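Local coordinates for protein serine-tRNA ligase (Naegleria fowleri, PDB 6BLJ) that probably attaches serine to its cognate tRNA in the cytoplasm, activating the amino acid with ATP as other class II seryl-tRNA synthetases do, and binds AMP, at residues N167-M172 / P370-N375; G358-F363 / S443-T448; F389-W394 / E406-S411. All coordinates share one frame; numbering follows the deposited sequence.

Contact 1 of 3, residues N167-M172 / P370-N375; sequences NGIVRM and PYRVVN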
loop_
_atom_site.group_PDB
_atom_site.type_symbol
_atom_site.label_atom_id
_atom_site.label_comp_id
_atom_site.label_asym_id
_atom_site.label_seq_id
_atom_site.Cartn_x
_atom_site.Cartn_y
_atom_site.Cartn_z
ATOM N N ASN A 167 -28.703 -5.825 -12.104
ATOM C CA ASN A 167 -29.241 -4.731 -11.303
ATOM C C ASN A 167 -30.654 -4.417 -11.773
ATOM O O ASN A 167 -30.899 -4.272 -12.973
ATOM C CB ASN A 167 -28.378 -3.481 -11.450
ATOM C CG ASN A 167 -27.045 -3.550 -10.724
ATOM O OD1 ASN A 167 -26.792 -4.411 -9.883
ATOM N ND2 ASN A 167 -26.181 -2.596 -11.048
ATOM N N GLY A 168 -31.595 -4.332 -10.836
ATOM C CA GLY A 168 -32.979 -4.083 -11.222
ATOM C C GLY A 168 -33.172 -2.620 -11.610
ATOM O O GLY A 168 -32.787 -1.713 -10.863
ATOM N N ILE A 169 -33.763 -2.390 -12.780
ATOM C CA ILE A 169 -34.127 -1.042 -13.209
ATOM C C ILE A 169 -35.453 -0.690 -12.544
ATOM O O ILE A 169 -36.506 -1.190 -12.946
ATOM C CB ILE A 169 -34.234 -0.938 -14.736
ATOM C CG1 ILE A 169 -32.968 -1.471 -15.412
ATOM C CG2 ILE A 169 -34.530 0.492 -15.158
ATOM C CD1 ILE A 169 -31.725 -0.772 -14.976
ATOM N N VAL A 170 -35.409 0.175 -11.527
ATOM C CA VAL A 170 -36.600 0.453 -10.732
ATOM C C VAL A 170 -37.515 1.447 -11.443
ATOM O O VAL A 170 -38.740 1.282 -11.451
ATOM C CB VAL A 170 -36.205 0.948 -9.328
ATOM C CG1 VAL A 170 -37.459 1.150 -8.482
ATOM C CG2 VAL A 170 -35.258 -0.032 -8.662
ATOM N N ARG A 171 -36.953 2.507 -12.016
ATOM C CA ARG A 171 -37.761 3.475 -12.755
ATOM C C ARG A 171 -36.839 4.366 -13.567
ATOM O O ARG A 171 -35.640 4.459 -13.303
ATOM C CB ARG A 171 -38.645 4.328 -11.833
ATOM C CG ARG A 171 -37.880 5.071 -10.761
ATOM C CD ARG A 171 -38.824 5.781 -9.805
ATOM N NE ARG A 171 -38.126 6.108 -8.569
ATOM C CZ ARG A 171 -38.148 5.344 -7.484
ATOM N NH1 ARG A 171 -38.852 4.218 -7.476
ATOM N NH2 ARG A 171 -37.463 5.699 -6.411
ATOM N N MET A 172 -37.419 5.009 -14.567
ATOM C CA MET A 172 -36.699 5.940 -15.418
ATOM C C MET A 172 -37.449 7.257 -15.423
ATOM O O MET A 172 -38.682 7.273 -15.513
ATOM C CB MET A 172 -36.540 5.371 -16.818
ATOM C CG MET A 172 -35.750 4.072 -16.781
ATOM S SD MET A 172 -35.465 3.369 -18.391
ATOM C CE MET A 172 -34.560 4.711 -19.142
ATOM N N PRO A 370 -31.725 13.600 -17.064
ATOM C CA PRO A 370 -32.447 12.322 -17.107
ATOM C C PRO A 370 -31.649 11.258 -16.379
ATOM O O PRO A 370 -30.416 11.321 -16.321
ATOM C CB PRO A 370 -32.541 12.007 -18.612
ATOM C CG PRO A 370 -31.995 13.197 -19.325
ATOM C CD PRO A 370 -31.068 13.876 -18.351
ATOM N N TYR A 371 -32.361 10.294 -15.791
ATOM C CA TYR A 371 -31.699 9.259 -15.006
ATOM C C TYR A 371 -32.592 8.024 -14.914
ATOM O O TYR A 371 -33.761 8.032 -15.314
ATOM C CB TYR A 371 -31.332 9.752 -13.596
ATOM C CG TYR A 371 -32.524 10.084 -12.761
ATOM C CD1 TYR A 371 -33.006 11.389 -12.689
ATOM C CD2 TYR A 371 -33.224 9.090 -12.092
ATOM C CE1 TYR A 371 -34.135 11.690 -11.954
ATOM C CE2 TYR A 371 -34.354 9.386 -11.355
ATOM C CZ TYR A 371 -34.793 10.688 -11.271
ATOM O OH TYR A 371 -35.928 10.973 -10.538
ATOM N N ARG A 372 -32.027 6.966 -14.330
ATOM C CA ARG A 372 -32.803 5.809 -13.920
ATOM C C ARG A 372 -32.340 5.409 -12.527
ATOM O O ARG A 372 -31.178 5.634 -12.155
ATOM C CB ARG A 372 -32.656 4.639 -14.925
ATOM C CG ARG A 372 -31.218 4.068 -15.018
ATOM C CD ARG A 372 -31.049 3.073 -16.178
ATOM N NE ARG A 372 -29.760 2.370 -16.124
ATOM C CZ ARG A 372 -29.359 1.470 -17.025
ATOM N NH1 ARG A 372 -30.149 1.169 -18.039
ATOM N NH2 ARG A 372 -28.178 0.862 -16.912
ATOM N N VAL A 373 -33.258 4.827 -11.760
ATOM C CA VAL A 373 -32.977 4.311 -10.420
ATOM C C VAL A 373 -32.721 2.820 -10.541
ATOM O O VAL A 373 -33.515 2.101 -11.158
ATOM C CB VAL A 373 -34.153 4.575 -9.464
ATOM C CG1 VAL A 373 -33.841 4.036 -8.071
ATOM C CG2 VAL A 373 -34.494 6.048 -9.433
ATOM N N VAL A 374 -31.641 2.342 -9.929
ATOM C CA VAL A 374 -31.245 0.950 -10.094
ATOM C C VAL A 374 -31.042 0.302 -8.733
ATOM O O VAL A 374 -30.487 0.894 -7.798
ATOM C CB VAL A 374 -29.990 0.786 -10.974
ATOM C CG1 VAL A 374 -30.258 1.353 -12.372
ATOM C CG2 VAL A 374 -28.802 1.452 -10.344
ATOM N N ASN A 375 -31.540 -0.934 -8.630
ATOM C CA ASN A 375 -31.508 -1.749 -7.419
ATOM C C ASN A 375 -30.288 -2.667 -7.514
ATOM O O ASN A 375 -30.264 -3.588 -8.338
ATOM C CB ASN A 375 -32.817 -2.538 -7.312
ATOM C CG ASN A 375 -32.927 -3.349 -6.033
ATOM O OD1 ASN A 375 -32.040 -3.325 -5.181
ATOM N ND2 ASN A 375 -34.043 -4.055 -5.882
#

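Contact 2 of 3, residues G358-F363 / S443-T448; sequences GNSEAF and STLTAT. With AMP (adenosine monophosphate), chain D.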
loop_
_atom_site.group_PDB
_atom_site.type_symbol
_atom_site.label_atom_id
_atom_site.label_comp_id
_atom_site.label_asym_id
_atom_site.label_seq_id
_atom_site.Cartn_x
_atom_site.Cartn_y
_atom_site.Cartn_z
ATOM N N GLY A 358 -35.317 9.868 -2.798
ATOM C CA GLY A 358 -36.250 10.860 -3.323
ATOM C C GLY A 358 -35.670 12.264 -3.372
ATOM O O GLY A 358 -35.957 13.030 -4.292
ATOM N N ASN A 359 -34.874 12.634 -2.364
ATOM C CA ASN A 359 -34.183 13.921 -2.391
ATOM C C ASN A 359 -33.245 14.023 -3.593
ATOM O O ASN A 359 -33.196 15.055 -4.266
ATOM C CB ASN A 359 -33.397 14.132 -1.090
ATOM C CG ASN A 359 -34.301 14.383 0.114
ATOM O OD1 ASN A 359 -35.456 14.770 -0.035
ATOM N ND2 ASN A 359 -33.771 14.171 1.305
ATOM N N SER A 360 -32.465 12.971 -3.858
ATOM C CA SER A 360 -31.534 13.018 -4.979
ATOM C C SER A 360 -32.278 13.082 -6.304
ATOM O O SER A 360 -31.882 13.825 -7.210
ATOM C CB SER A 360 -30.592 11.809 -4.930
ATOM O OG SER A 360 -29.800 11.857 -3.747
ATOM N N GLU A 361 -33.361 12.315 -6.428
ATOM C CA GLU A 361 -34.202 12.374 -7.621
ATOM C C GLU A 361 -34.746 13.781 -7.848
ATOM O O GLU A 361 -34.687 14.301 -8.966
ATOM C CB GLU A 361 -35.357 11.384 -7.503
ATOM C CG GLU A 361 -34.960 9.925 -7.638
ATOM C CD GLU A 361 -36.179 9.055 -7.819
ATOM O OE1 GLU A 361 -36.798 9.147 -8.897
ATOM O OE2 GLU A 361 -36.533 8.308 -6.883
ATOM N N ALA A 362 -35.305 14.405 -6.799
ATOM C CA ALA A 362 -35.789 15.780 -6.947
ATOM C C ALA A 362 -34.652 16.717 -7.340
ATOM O O ALA A 362 -34.848 17.662 -8.114
ATOM C CB ALA A 362 -36.451 16.261 -5.652
ATOM N N PHE A 363 -33.444 16.466 -6.829
ATOM C CA PHE A 363 -32.316 17.316 -7.189
ATOM C C PHE A 363 -32.034 17.246 -8.688
ATOM O O PHE A 363 -31.936 18.281 -9.359
ATOM C CB PHE A 363 -31.079 16.928 -6.381
ATOM C CG PHE A 363 -29.897 17.855 -6.590
ATOM C CD1 PHE A 363 -29.880 19.117 -6.023
ATOM C CD2 PHE A 363 -28.801 17.453 -7.343
ATOM C CE1 PHE A 363 -28.787 19.964 -6.198
ATOM C CE2 PHE A 363 -27.708 18.298 -7.523
ATOM C CZ PHE A 363 -27.712 19.560 -6.956
ATOM N N SER A 443 -26.387 8.893 1.361
ATOM C CA SER A 443 -26.688 9.006 -0.057
ATOM C C SER A 443 -25.997 10.227 -0.637
ATOM O O SER A 443 -26.131 11.329 -0.100
ATOM C CB SER A 443 -28.195 9.116 -0.314
ATOM O OG SER A 443 -28.422 9.230 -1.713
ATOM N N THR A 444 -25.293 10.034 -1.746
ATOM C CA THR A 444 -24.843 11.166 -2.538
ATOM C C THR A 444 -25.997 12.121 -2.807
ATOM O O THR A 444 -27.113 11.695 -3.097
ATOM C CB THR A 444 -24.314 10.712 -3.897
ATOM O OG1 THR A 444 -23.589 9.485 -3.769
ATOM C CG2 THR A 444 -23.457 11.828 -4.530
ATOM N N LEU A 445 -25.729 13.421 -2.706
ATOM C CA LEU A 445 -26.550 14.374 -3.437
ATOM C C LEU A 445 -25.881 14.704 -4.766
ATOM O O LEU A 445 -26.428 14.391 -5.827
ATOM C CB LEU A 445 -26.819 15.666 -2.645
ATOM C CG LEU A 445 -27.957 16.491 -3.279
ATOM C CD1 LEU A 445 -29.321 15.796 -3.078
ATOM C CD2 LEU A 445 -28.034 17.904 -2.765
ATOM N N THR A 446 -24.684 15.295 -4.729
ATOM C CA THR A 446 -23.964 15.533 -5.973
ATOM C C THR A 446 -22.458 15.503 -5.739
ATOM O O THR A 446 -21.934 16.179 -4.847
ATOM C CB THR A 446 -24.403 16.867 -6.621
ATOM O OG1 THR A 446 -23.660 17.097 -7.822
ATOM C CG2 THR A 446 -24.202 18.069 -5.687
ATOM N N ALA A 447 -21.773 14.702 -6.551
ATOM C CA ALA A 447 -20.332 14.779 -6.719
ATOM C C ALA A 447 -20.078 15.646 -7.951
ATOM O O ALA A 447 -20.505 15.291 -9.055
ATOM C CB ALA A 447 -19.741 13.377 -6.878
ATOM N N THR A 448 -19.429 16.799 -7.763
ATOM C CA THR A 448 -19.649 17.857 -8.745
ATOM C C THR A 448 -18.872 17.654 -10.045
ATOM O O THR A 448 -19.388 18.018 -11.103
ATOM C CB THR A 448 -19.359 19.238 -8.131
ATOM O OG1 THR A 448 -17.996 19.303 -7.682
ATOM C CG2 THR A 448 -20.314 19.509 -6.949
HETATM P P AMP D . -19.415 5.912 -3.919
HETATM O O1P AMP D . -18.373 4.979 -4.536
HETATM O O2P AMP D . -19.149 6.508 -2.593
HETATM O O3P AMP D . -20.771 5.224 -3.988
HETATM O "O5'" AMP D . -19.521 7.139 -4.930
HETATM C "C5'" AMP D . -20.505 8.151 -4.768
HETATM C "C4'" AMP D . -20.536 9.065 -5.974
HETATM O "O4'" AMP D . -19.328 9.867 -6.015
HETATM C "C3'" AMP D . -20.563 8.364 -7.316
HETATM O "O3'" AMP D . -21.867 7.965 -7.695
HETATM C "C2'" AMP D . -19.950 9.391 -8.251
HETATM O "O2'" AMP D . -20.914 10.371 -8.597
HETATM C "C1'" AMP D . -18.903 10.039 -7.348
HETATM N N9 AMP D . -17.553 9.444 -7.500
HETATM C C8 AMP D . -17.121 8.261 -6.958
HETATM N N7 AMP D . -15.872 7.968 -7.244
HETATM C C5 AMP D . -15.452 9.033 -8.025
HETATM C C6 AMP D . -14.224 9.328 -8.649
HETATM N N6 AMP D . -13.123 8.565 -8.540
HETATM N N1 AMP D . -14.149 10.457 -9.385
HETATM C C2 AMP D . -15.225 11.250 -9.461
HETATM N N3 AMP D . -16.425 11.092 -8.896
HETATM C C4 AMP D . -16.482 9.953 -8.194
#

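Contact 3 of 3, residues F389-W394 / E406-S411; sequences FDLEAW and ELVSCS. With AMP (adenosine monophosphate), chain D.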
loop_
_atom_site.group_PDB
_atom_site.type_symbol
_atom_site.label_atom_id
_atom_site.label_comp_id
_atom_site.label_asym_id
_atom_site.label_seq_id
_atom_site.Cartn_x
_atom_site.Cartn_y
_atom_site.Cartn_z
ATOM N N PHE A 389 -29.534 1.669 -3.585
ATOM C CA PHE A 389 -30.057 2.206 -4.838
ATOM C C PHE A 389 -29.012 3.145 -5.426
ATOM O O PHE A 389 -28.439 3.969 -4.704
ATOM C CB PHE A 389 -31.360 2.992 -4.632
ATOM C CG PHE A 389 -32.626 2.160 -4.708
ATOM C CD1 PHE A 389 -32.579 0.781 -4.812
ATOM C CD2 PHE A 389 -33.869 2.779 -4.667
ATOM C CE1 PHE A 389 -33.761 0.030 -4.879
ATOM C CE2 PHE A 389 -35.052 2.039 -4.733
ATOM C CZ PHE A 389 -34.997 0.667 -4.834
ATOM N N ASP A 390 -28.765 3.029 -6.723
ATOM C CA ASP A 390 -27.988 4.033 -7.432
ATOM C C ASP A 390 -28.898 4.832 -8.352
ATOM O O ASP A 390 -29.915 4.327 -8.843
ATOM C CB ASP A 390 -26.879 3.417 -8.293
ATOM C CG ASP A 390 -25.724 2.859 -7.469
ATOM O OD1 ASP A 390 -25.829 2.836 -6.220
ATOM O OD2 ASP A 390 -24.723 2.443 -8.088
ATOM N N LEU A 391 -28.535 6.092 -8.567
ATOM C CA LEU A 391 -29.087 6.893 -9.654
ATOM C C LEU A 391 -28.046 6.927 -10.758
ATOM O O LEU A 391 -26.915 7.374 -10.527
ATOM C CB LEU A 391 -29.416 8.324 -9.227
ATOM C CG LEU A 391 -30.496 8.635 -8.204
ATOM C CD1 LEU A 391 -30.777 10.138 -8.209
ATOM C CD2 LEU A 391 -31.739 7.864 -8.537
ATOM N N GLU A 392 -28.413 6.431 -11.938
ATOM C CA GLU A 392 -27.547 6.443 -13.110
ATOM C C GLU A 392 -28.099 7.470 -14.087
ATOM O O GLU A 392 -29.259 7.369 -14.502
ATOM C CB GLU A 392 -27.469 5.058 -13.762
ATOM C CG GLU A 392 -26.874 3.958 -12.846
ATOM C CD GLU A 392 -26.786 2.605 -13.541
ATOM O OE1 GLU A 392 -27.458 2.401 -14.588
ATOM O OE2 GLU A 392 -26.083 1.730 -13.018
ATOM N N ALA A 393 -27.279 8.452 -14.449
ATOM C CA ALA A 393 -27.712 9.532 -15.322
ATOM C C ALA A 393 -27.341 9.246 -16.772
ATOM O O ALA A 393 -26.434 8.467 -17.069
ATOM C CB ALA A 393 -27.099 10.863 -14.890
ATOM N N TRP A 394 -28.069 9.908 -17.667
ATOM C CA TRP A 394 -27.879 9.810 -19.111
ATOM C C TRP A 394 -26.686 10.646 -19.573
ATOM O O TRP A 394 -26.615 11.850 -19.299
ATOM C CB TRP A 394 -29.169 10.292 -19.788
ATOM C CG TRP A 394 -29.203 10.346 -21.274
ATOM C CD1 TRP A 394 -29.256 11.477 -22.054
ATOM C CD2 TRP A 394 -29.230 9.234 -22.177
ATOM N NE1 TRP A 394 -29.305 11.129 -23.388
ATOM C CE2 TRP A 394 -29.284 9.760 -23.490
ATOM C CE3 TRP A 394 -29.202 7.843 -22.007
ATOM C CZ2 TRP A 394 -29.325 8.943 -24.622
ATOM C CZ3 TRP A 394 -29.237 7.032 -23.136
ATOM C CH2 TRP A 394 -29.300 7.590 -24.428
ATOM N N GLU A 406 -23.464 5.812 -13.123
ATOM C CA GLU A 406 -23.831 6.170 -11.761
ATOM C C GLU A 406 -23.363 7.582 -11.409
ATOM O O GLU A 406 -22.219 7.971 -11.672
ATOM C CB GLU A 406 -23.253 5.140 -10.777
ATOM C CG GLU A 406 -21.748 5.178 -10.571
ATOM C CD GLU A 406 -20.944 4.530 -11.693
ATOM O OE1 GLU A 406 -21.542 4.086 -12.699
ATOM O OE2 GLU A 406 -19.697 4.468 -11.561
ATOM N N LEU A 407 -24.280 8.359 -10.830
ATOM C CA LEU A 407 -24.009 9.663 -10.231
ATOM C C LEU A 407 -24.222 9.665 -8.724
ATOM O O LEU A 407 -23.664 10.529 -8.032
ATOM C CB LEU A 407 -24.941 10.746 -10.812
ATOM C CG LEU A 407 -24.672 11.350 -12.181
ATOM C CD1 LEU A 407 -25.519 12.616 -12.380
ATOM C CD2 LEU A 407 -23.211 11.660 -12.275
ATOM N N VAL A 408 -25.050 8.749 -8.224
ATOM C CA VAL A 408 -25.528 8.722 -6.842
ATOM C C VAL A 408 -25.570 7.276 -6.377
ATOM O O VAL A 408 -25.988 6.388 -7.125
ATOM C CB VAL A 408 -26.929 9.358 -6.722
ATOM C CG1 VAL A 408 -27.591 8.988 -5.381
ATOM C CG2 VAL A 408 -26.851 10.872 -6.891
ATOM N N SER A 409 -25.124 7.036 -5.146
ATOM C CA SER A 409 -25.413 5.802 -4.437
ATOM C C SER A 409 -26.075 6.142 -3.104
ATOM O O SER A 409 -25.698 7.115 -2.434
ATOM C CB SER A 409 -24.132 4.984 -4.222
ATOM O OG SER A 409 -23.251 5.712 -3.397
ATOM N N CYS A 410 -27.065 5.334 -2.728
ATOM C CA CYS A 410 -27.880 5.550 -1.534
ATOM C C CYS A 410 -28.008 4.211 -0.824
ATOM O O CYS A 410 -28.481 3.244 -1.428
ATOM C CB CYS A 410 -29.259 6.104 -1.926
ATOM S SG CYS A 410 -30.491 6.277 -0.603
ATOM N N SER A 411 -27.575 4.141 0.438
ATOM C CA SER A 411 -27.499 2.879 1.168
ATOM C C SER A 411 -28.128 3.000 2.550
ATOM O O SER A 411 -27.927 4.001 3.255
ATOM C CB SER A 411 -26.038 2.414 1.350
ATOM O OG SER A 411 -25.379 2.279 0.107
HETATM P P AMP D . -19.415 5.912 -3.919
HETATM O O1P AMP D . -18.373 4.979 -4.536
HETATM O O2P AMP D . -19.149 6.508 -2.593
HETATM O O3P AMP D . -20.771 5.224 -3.988
HETATM O "O5'" AMP D . -19.521 7.139 -4.930
HETATM C "C5'" AMP D . -20.505 8.151 -4.768
HETATM C "C4'" AMP D . -20.536 9.065 -5.974
HETATM O "O4'" AMP D . -19.328 9.867 -6.015
HETATM C "C3'" AMP D . -20.563 8.364 -7.316
HETATM O "O3'" AMP D . -21.867 7.965 -7.695
HETATM C "C2'" AMP D . -19.950 9.391 -8.251
HETATM O "O2'" AMP D . -20.914 10.371 -8.597
HETATM C "C1'" AMP D . -18.903 10.039 -7.348
HETATM N N9 AMP D . -17.553 9.444 -7.500
HETATM C C8 AMP D . -17.121 8.261 -6.958
HETATM N N7 AMP D . -15.872 7.968 -7.244
HETATM C C5 AMP D . -15.452 9.033 -8.025
HETATM C C6 AMP D . -14.224 9.328 -8.649
HETATM N N6 AMP D . -13.123 8.565 -8.540
HETATM N N1 AMP D . -14.149 10.457 -9.385
HETATM C C2 AMP D . -15.225 11.250 -9.461
HETATM N N3 AMP D . -16.425 11.092 -8.896
HETATM C C4 AMP D . -16.482 9.953 -8.194
#

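Contact 1 of 3, residues N167-M172 / P370-N375
V373 is the residue on which strand 168-172 closes against strand 371-375. Its carbonyl O takes the N-H of V170 at 2.7 Å, while its own N-H reaches R171 O at 2.9 Å, so V170 and R171 both face this one residue: a classic beta bulge in an antiparallel pair. Beyond it the ladder is regular, with G168 and N375 exchanging two backbone bonds, of which N375 N to G168 O is short, at 2.7 Å, and nearly straight (169°).

The buried side holds V373 and N375. The CG2 methyl of V373 lies 3.7 Å from R171 NE, alongside the extended arginine chain. V170, turned toward the partner strand by the bulge, has CG1 anti to the backbone N (chi1 -176°), which leaves CG2 beside that N and 3.7 Å from N375 CB.

The face carrying I169, M172, R372 and V374 is more open at I169 and M172, which are exposed, although V374 is buried. There I169 CD1 sits over one face of the R372 guanidinium, 3.9 Å from CZ, and also meets V374 CG1 at 3.7 Å. M172 CG runs beside R372 CB.

Strand 168-172 thus joins the class II sheet next to 371-375. R171 NH2 is paired with E361 of helix 348-366 and R372 NE with E392 of strand 387-394, which implies that each arginine combines apolar contact across the strands with a carboxylate partner beyond them.

Contact 2 of 3, residues G358-F363 / S443-T448
F363 and L445 cross at about a right angle, the leucine methyls set against the ring and the root of the phenylalanine side chain. L445 CD2 stands over one ring face, 4.2 Å from the F363 centroid and 19° off the normal, displaced toward the rim on the CD1-CE1 side: a CH-pi contact. The other methyl, L445 CD1, drops to F363 CB at 3.9 Å. The phenylalanine is brought there by its first torsion, with CG anti to the backbone N (chi1 -174°), which swings the ring out from helix 348-366 toward the strand. The T446 side chain also runs at about a right angle to that of F363, its CB 3.7 Å from F363 CE2. Y231 and F235 of helix 220-238 meet the same ring.

One turn earlier in the helix, S360 points its hydroxyl at the strand and donates to T444 O at 2.8 Å, arriving in the plane of the carbonyl. S443 OG donates to the same oxygen at 3.1 Å, tilted 33° from that plane, so two hydroxyls satisfy this buried acceptor. The helix here packs on a strand of the class II synthetase sheet just where the chain turns a corner at L445; L445 and T446 both face I336 of strand 332-342, a classic beta bulge.

Residues on either side of the corner, T444 and A447, line the AMP pocket. A447 CB lies 3.5 Å from C1' of the ribose and T444 OG1 3.5 Å from C5', both van der Waals contacts. The T444 hydroxyl has its hydrogen bond with S409 N, and A447 occupies the N-cap position of helix 448-458.

Contact 3 of 3, residues F389-W394 / E406-S411
L391 O is gripped by two backbone N-H groups of the facing strand. L407 N donates at 2.8 Å, almost straight (173°) and nearly along the C=O axis, and V408 N donates to the same oxygen at 3.3 Å, on a lone pair. L407 and V408 therefore both face L391, a classic beta bulge in the hairpin formed by strands 387-394 and 404-412. Further along, the antiparallel ladder is regular, with L391 N bonded to V408 O and F389 and C410 exchanging a pair of bonds.

L407, in the bulge, and S409 both bind the ligand. L407 O accepts a hydrogen bond from the ribose O2' of AMP at 2.8 Å, and two residues on, S409 OG donates to phosphate oxygen O3P at 2.6 Å. The S409 hydroxyl lies between the backbone N and the carbonyl carbon (chi1 64°), a rotation that carries it to the phosphate. The strand thus holds the nucleotide at both its sugar and its phosphate.

On the face that carries S409, D390 lies beside E406, pointing the same way. D390 OD1 comes to 3.4 Å from S409 CB, and its charge is paired with K388, whereas E406, in the conformer described, is bridged to R450.

The other face is apolar: L391 CB rests against V408 CB at 3.7 Å, the two side chains lying side by side. At the bulge the A393 methyl is pressed tightly on L407 CD1, only 3.4 Å away.

Helix 348-366 covers this apolar face, with I357 and S360 touching L391 and Y364 touching L407 and V408; strand 371-375 borders the hairpin along 387-394, and strand 436-447 lies along 404-412.

Overall arrangement
The three contacts follow one another across the antiparallel part of the class II core sheet, from its 168-173 edge strand to the AMP pocket. Contacts 1 and 3 have centres 8 Å apart and share neighbouring strands, joined by the salt bridge of R372 NE to E392 OE1 (2.8 Å). The centres of contacts 2 and 3 are also 8 Å apart, and T444 N meets S409 O at 3.0 Å; both touch AMP, so adjacent strands line the nucleotide together. Helix 348-366 ties contact 2 to contact 1, their centres 14 Å apart, through E361, whose OE1 lies 2.6 Å from Y371 OH. Contact 1 stands back from the ligand, the V374 side chain being about 10 Å from AMP.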